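Local atomic coordinates of putative peptidase (Chlamydophila abortus, PDB entry 3CE2), a protein that probably acts as a zinc-dependent oligopeptidase of the M3B family, cutting small bioactive peptides. Residues H114-F117 with A118-S122. Sequence-based numbering, arbitrary orientation.
Sequences HTLF and AEETS
The last turn of helix 101-120 holds F117 and T121 together, one turn apart. F117 O takes two donors from T121: the backbone N at 2.9 Å, nearly in line with the carbonyl, and OG1 at 3.0 Å, tilted out of the carbonyl plane. T121 OG1 sits between its own N and carbonyl carbon (chi1 66°), which turns the hydroxyl back onto the helix and leaves the methyl for the aromatic ring. T121 CG2 lies over one face of the F117 ring, 3.9 Å from its centroid and displaced toward the rim, a CH-pi contact. With CG anti to the backbone N (chi1 -171°), the F117 side chain also touches I79, E80 and L83 of helix 66-96, and W53 meets its ring edge-to-face.

Helical bonds run A118 N to H114 O (2.9 Å), E119 N to T115 O and E120 N to L116 O (2.7 Å). E119 extends back along the outer surface, its OE1 coming to 3.7 Å from L116 CD1. E120 OE1 accepts from W53 N and OE2 from T52 N. S122 OG donates to E119 O at 2.7 Å, in the carbonyl plane, and S122 N shares that acceptor. Such hydroxyl bonds to the preceding turn are common along helices; here they fall at the C-terminal end, where T121 is first to leave helical phi/psi, in this largely helical putative peptidase.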
loop_
_atom_site.group_PDB
_atom_site.type_symbol
_atom_site.label_atom_id
_atom_site.label_comp_id
_atom_site.label_asym_id
_atom_site.label_seq_id
_atom_site.Cartn_x
_atom_site.Cartn_y
_atom_site.Cartn_z
ATOM N N HIS A 114 1.700 -18.386 16.154
ATOM C CA HIS A 114 2.595 -17.486 15.459
ATOM C C HIS A 114 3.344 -16.624 16.436
ATOM O O HIS A 114 4.506 -16.314 16.214
ATOM C CB HIS A 114 1.842 -16.597 14.481
ATOM C CG HIS A 114 1.656 -17.217 13.130
ATOM N ND1 HIS A 114 0.691 -18.169 12.874
ATOM C CD2 HIS A 114 2.306 -17.017 11.958
ATOM C CE1 HIS A 114 0.748 -18.525 11.602
ATOM N NE2 HIS A 114 1.722 -17.843 11.026
ATOM N N THR A 115 2.690 -16.235 17.519
ATOM C CA THR A 115 3.336 -15.374 18.495
ATOM C C THR A 115 4.382 -16.166 19.278
ATOM O O THR A 115 5.407 -15.626 19.719
ATOM C CB THR A 115 2.302 -14.704 19.439
ATOM O OG1 THR A 115 1.275 -14.092 18.649
ATOM C CG2 THR A 115 2.969 -13.612 20.288
ATOM N N LEU A 116 4.136 -17.457 19.416
ATOM C CA LEU A 116 5.057 -18.314 20.130
ATOM C C LEU A 116 6.301 -18.453 19.263
ATOM O O LEU A 116 7.418 -18.133 19.681
ATOM C CB LEU A 116 4.412 -19.679 20.375
ATOM C CG LEU A 116 4.383 -20.231 21.808
ATOM C CD1 LEU A 116 4.217 -19.101 22.840
ATOM C CD2 LEU A 116 3.254 -21.262 21.934
ATOM N N PHE A 117 6.081 -18.914 18.035
ATOM C CA PHE A 117 7.124 -18.947 17.024
ATOM C C PHE A 117 7.959 -17.689 17.055
ATOM O O PHE A 117 9.190 -17.755 17.159
ATOM C CB PHE A 117 6.522 -19.101 15.631
ATOM C CG PHE A 117 7.539 -19.360 14.580
ATOM C CD1 PHE A 117 8.389 -20.454 14.683
ATOM C CD2 PHE A 117 7.668 -18.511 13.492
ATOM C CE1 PHE A 117 9.334 -20.702 13.727
ATOM C CE2 PHE A 117 8.625 -18.758 12.520
ATOM C CZ PHE A 117 9.456 -19.855 12.641
ATOM N N ALA A 118 7.293 -16.542 16.970
ATOM C CA ALA A 118 8.009 -15.275 16.988
ATOM C C ALA A 118 8.841 -15.083 18.275
ATOM O O ALA A 118 9.928 -14.500 18.243
ATOM C CB ALA A 118 7.062 -14.103 16.745
ATOM N N GLU A 119 8.347 -15.573 19.406
ATOM C CA GLU A 119 9.104 -15.427 20.646
ATOM C C GLU A 119 10.251 -16.415 20.652
ATOM O O GLU A 119 11.403 -16.055 20.893
ATOM C CB GLU A 119 8.209 -15.613 21.874
ATOM C CG GLU A 119 7.461 -14.330 22.267
ATOM C CD GLU A 119 6.124 -14.589 22.977
ATOM O OE1 GLU A 119 5.766 -15.786 23.178
ATOM O OE2 GLU A 119 5.443 -13.585 23.316
ATOM N N GLU A 120 9.946 -17.664 20.351
ATOM C CA GLU A 120 10.991 -18.655 20.332
ATOM C C GLU A 120 12.151 -18.316 19.373
ATOM O O GLU A 120 13.307 -18.584 19.694
ATOM C CB GLU A 120 10.421 -20.057 20.121
ATOM C CG GLU A 120 10.285 -20.801 21.446
ATOM C CD GLU A 120 9.354 -21.992 21.396
ATOM O OE1 GLU A 120 9.577 -22.907 20.572
ATOM O OE2 GLU A 120 8.407 -22.023 22.212
ATOM N N THR A 121 11.856 -17.678 18.240
ATOM C CA THR A 121 12.885 -17.384 17.247
ATOM C C THR A 121 13.447 -15.985 17.347
ATOM O O THR A 121 14.212 -15.560 16.489
ATOM C CB THR A 121 12.348 -17.507 15.824
ATOM O OG1 THR A 121 11.362 -16.495 15.609
ATOM C CG2 THR A 121 11.747 -18.900 15.568
ATOM N N SER A 122 13.071 -15.260 18.385
ATOM C CA SER A 122 13.428 -13.848 18.480
ATOM C C SER A 122 14.933 -13.620 18.597
ATOM O O SER A 122 15.402 -12.495 18.450
ATOM C CB SER A 122 12.738 -13.228 19.693
ATOM O OG SER A 122 13.068 -13.963 20.864
#